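Local coordinates for YokD protein (Bacillus subtilis, PDB 2NYG) that probably transfers an acetyl group from acetyl-coenzyme A to an amine, as a member of the antibiotic N-acetyltransferase family, and may contribute to antibiotic resistance, at residues E188-Y193 against F258-F263. Residues are numbered along the deposited sequence; the frame is centred on the assembly and turned at random.
Sequences EYRIPY and FAEKWF
I191 and F263 form the apolar heart of this contact: the CG2 methyl of I191 lies 3.8 Å from CB of F263, while CD1 of I191 approaches the same CB and comes obliquely to the ring. A branched aliphatic residue suits the place, since both branch ends lie against that CB. The F263 ring offers apolar surface to E188 as well, whose CG stands 3.9 Å from F263 CE2, with the carboxylate plane turned only 11° from the ring. E260, nearly one helical turn before F263, has CG anti to the backbone N (chi1 167°); its carboxylate comes beside CB and the carbonyl of R190 without a hydrogen bond or salt bridge, R190 NH1 being 5.5 Å from E260 OE1. In this antibiotic N-acetyltransferase fold, the contact sets the loop between helix 183-187 and strand 196-201 against the C-terminal helix 252-268, away from the coenzyme A site. Glutamate suits position 188 because its methylene can touch the ring while its buried acid turns to H185 ND1 (OE1) and the backbone N of R220 (OE2). R190 needs its length: the guanidinium leads away from residues 258-263, past V256 of the same helix, to a salt bridge with E157 and a cation-pi contact with Y165.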
loop_
_atom_site.group_PDB
_atom_site.type_symbol
_atom_site.label_atom_id
_atom_site.label_comp_id
_atom_site.label_asym_id
_atom_site.label_seq_id
_atom_site.Cartn_x
_atom_site.Cartn_y
_atom_site.Cartn_z
ATOM N N GLU A 188 10.336 20.621 -19.137
ATOM C CA GLU A 188 9.513 21.814 -18.956
ATOM C C GLU A 188 10.192 22.906 -18.138
ATOM O O GLU A 188 9.690 24.022 -18.073
ATOM C CB GLU A 188 8.153 21.451 -18.334
ATOM C CG GLU A 188 7.229 20.724 -19.307
ATOM C CD GLU A 188 5.930 20.248 -18.691
ATOM O OE1 GLU A 188 5.975 19.429 -17.746
ATOM O OE2 GLU A 188 4.857 20.680 -19.161
ATOM N N TYR A 189 11.329 22.599 -17.519
ATOM C CA TYR A 189 12.064 23.606 -16.752
ATOM C C TYR A 189 13.294 24.095 -17.545
ATOM O O TYR A 189 14.116 24.869 -17.040
ATOM C CB TYR A 189 12.537 23.044 -15.408
ATOM C CG TYR A 189 11.450 22.600 -14.449
ATOM C CD1 TYR A 189 10.813 21.366 -14.607
ATOM C CD2 TYR A 189 11.102 23.381 -13.342
ATOM C CE1 TYR A 189 9.869 20.916 -13.690
ATOM C CE2 TYR A 189 10.156 22.937 -12.414
ATOM C CZ TYR A 189 9.547 21.699 -12.599
ATOM O OH TYR A 189 8.629 21.222 -11.691
ATOM N N ARG A 190 13.407 23.645 -18.790
ATOM C CA ARG A 190 14.523 24.013 -19.651
ATOM C C ARG A 190 14.053 24.684 -20.946
ATOM O O ARG A 190 14.808 24.761 -21.916
ATOM C CB ARG A 190 15.340 22.754 -19.964
ATOM C CG ARG A 190 15.810 22.047 -18.702
ATOM C CD ARG A 190 16.529 20.723 -18.932
ATOM N NE ARG A 190 17.239 20.318 -17.718
ATOM C CZ ARG A 190 17.923 19.188 -17.564
ATOM N NH1 ARG A 190 18.002 18.309 -18.553
ATOM N NH2 ARG A 190 18.544 18.947 -16.418
ATOM N N ILE A 191 12.814 25.180 -20.950
ATOM C CA ILE A 191 12.238 25.833 -22.127
ATOM C C ILE A 191 11.732 27.252 -21.859
ATOM O O ILE A 191 11.461 27.614 -20.717
ATOM C CB ILE A 191 11.082 25.003 -22.719
ATOM C CG1 ILE A 191 9.928 24.899 -21.723
ATOM C CG2 ILE A 191 11.604 23.638 -23.131
ATOM C CD1 ILE A 191 8.593 24.563 -22.362
ATOM N N PRO A 192 11.603 28.075 -22.915
ATOM C CA PRO A 192 11.140 29.470 -22.837
ATOM C C PRO A 192 9.768 29.666 -22.200
ATOM O O PRO A 192 9.547 30.597 -21.421
ATOM C CB PRO A 192 11.167 29.923 -24.293
ATOM C CG PRO A 192 12.297 29.122 -24.851
ATOM C CD PRO A 192 12.040 27.754 -24.283
ATOM N N TYR A 193 8.843 28.785 -22.545
ATOM C CA TYR A 193 7.510 28.856 -22.006
ATOM C C TYR A 193 7.487 28.440 -20.543
ATOM O O TYR A 193 8.150 27.485 -20.158
ATOM C CB TYR A 193 6.595 27.953 -22.807
ATOM C CG TYR A 193 5.236 27.829 -22.197
ATOM C CD1 TYR A 193 4.391 28.930 -22.116
ATOM C CD2 TYR A 193 4.804 26.620 -21.659
ATOM C CE1 TYR A 193 3.145 28.839 -21.511
ATOM C CE2 TYR A 193 3.565 26.510 -21.055
ATOM C CZ TYR A 193 2.734 27.625 -20.978
ATOM O OH TYR A 193 1.504 27.544 -20.356
ATOM N N PHE A 258 15.224 15.323 -25.934
ATOM C CA PHE A 258 14.301 15.380 -27.060
ATOM C C PHE A 258 13.042 16.145 -26.692
ATOM O O PHE A 258 12.512 16.899 -27.496
ATOM C CB PHE A 258 13.918 13.978 -27.513
ATOM C CG PHE A 258 13.056 13.957 -28.736
ATOM C CD1 PHE A 258 13.625 13.974 -30.005
ATOM C CD2 PHE A 258 11.666 13.939 -28.622
ATOM C CE1 PHE A 258 12.822 13.974 -31.149
ATOM C CE2 PHE A 258 10.850 13.940 -29.752
ATOM C CZ PHE A 258 11.427 13.958 -31.021
ATOM N N ALA A 259 12.565 15.932 -25.470
ATOM C CA ALA A 259 11.373 16.602 -24.973
ATOM C C ALA A 259 11.573 18.117 -25.004
ATOM O O ALA A 259 10.681 18.880 -25.385
ATOM C CB ALA A 259 11.087 16.141 -23.562
ATOM N N GLU A 260 12.753 18.546 -24.586
ATOM C CA GLU A 260 13.079 19.954 -24.574
ATOM C C GLU A 260 12.928 20.510 -25.986
ATOM O O GLU A 260 12.178 21.450 -26.207
ATOM C CB GLU A 260 14.512 20.148 -24.053
ATOM C CG GLU A 260 15.096 21.530 -24.276
ATOM C CD GLU A 260 16.378 21.735 -23.505
ATOM O OE1 GLU A 260 17.161 20.772 -23.395
ATOM O OE2 GLU A 260 16.614 22.856 -23.011
ATOM N N LYS A 261 13.624 19.908 -26.941
ATOM C CA LYS A 261 13.572 20.364 -28.320
ATOM C C LYS A 261 12.175 20.366 -28.929
ATOM O O LYS A 261 11.759 21.360 -29.532
ATOM C CB LYS A 261 14.541 19.546 -29.164
ATOM C CG LYS A 261 15.967 19.814 -28.752
ATOM C CD LYS A 261 16.979 19.032 -29.540
ATOM C CE LYS A 261 18.370 19.495 -29.165
ATOM N NZ LYS A 261 19.415 18.895 -30.027
ATOM N N TRP A 262 11.445 19.271 -28.771
ATOM C CA TRP A 262 10.083 19.196 -29.282
ATOM C C TRP A 262 9.310 20.396 -28.716
ATOM O O TRP A 262 8.615 21.089 -29.446
ATOM C CB TRP A 262 9.426 17.889 -28.843
ATOM C CG TRP A 262 8.091 17.637 -29.465
ATOM C CD1 TRP A 262 7.829 16.835 -30.532
ATOM C CD2 TRP A 262 6.830 18.166 -29.039
ATOM N NE1 TRP A 262 6.477 16.821 -30.797
ATOM C CE2 TRP A 262 5.841 17.632 -29.898
ATOM C CE3 TRP A 262 6.438 19.038 -28.015
ATOM C CZ2 TRP A 262 4.483 17.941 -29.762
ATOM C CZ3 TRP A 262 5.095 19.345 -27.876
ATOM C CH2 TRP A 262 4.131 18.797 -28.747
ATOM N N PHE A 263 9.433 20.635 -27.414
ATOM C CA PHE A 263 8.760 21.763 -26.775
ATOM C C PHE A 263 9.237 23.112 -27.325
ATOM O O PHE A 263 8.422 23.952 -27.698
ATOM C CB PHE A 263 9.000 21.764 -25.252
ATOM C CG PHE A 263 8.175 20.765 -24.487
ATOM C CD1 PHE A 263 6.811 20.664 -24.698
ATOM C CD2 PHE A 263 8.761 19.949 -23.523
ATOM C CE1 PHE A 263 6.039 19.771 -23.966
ATOM C CE2 PHE A 263 7.996 19.054 -22.787
ATOM C CZ PHE A 263 6.634 18.965 -23.009
#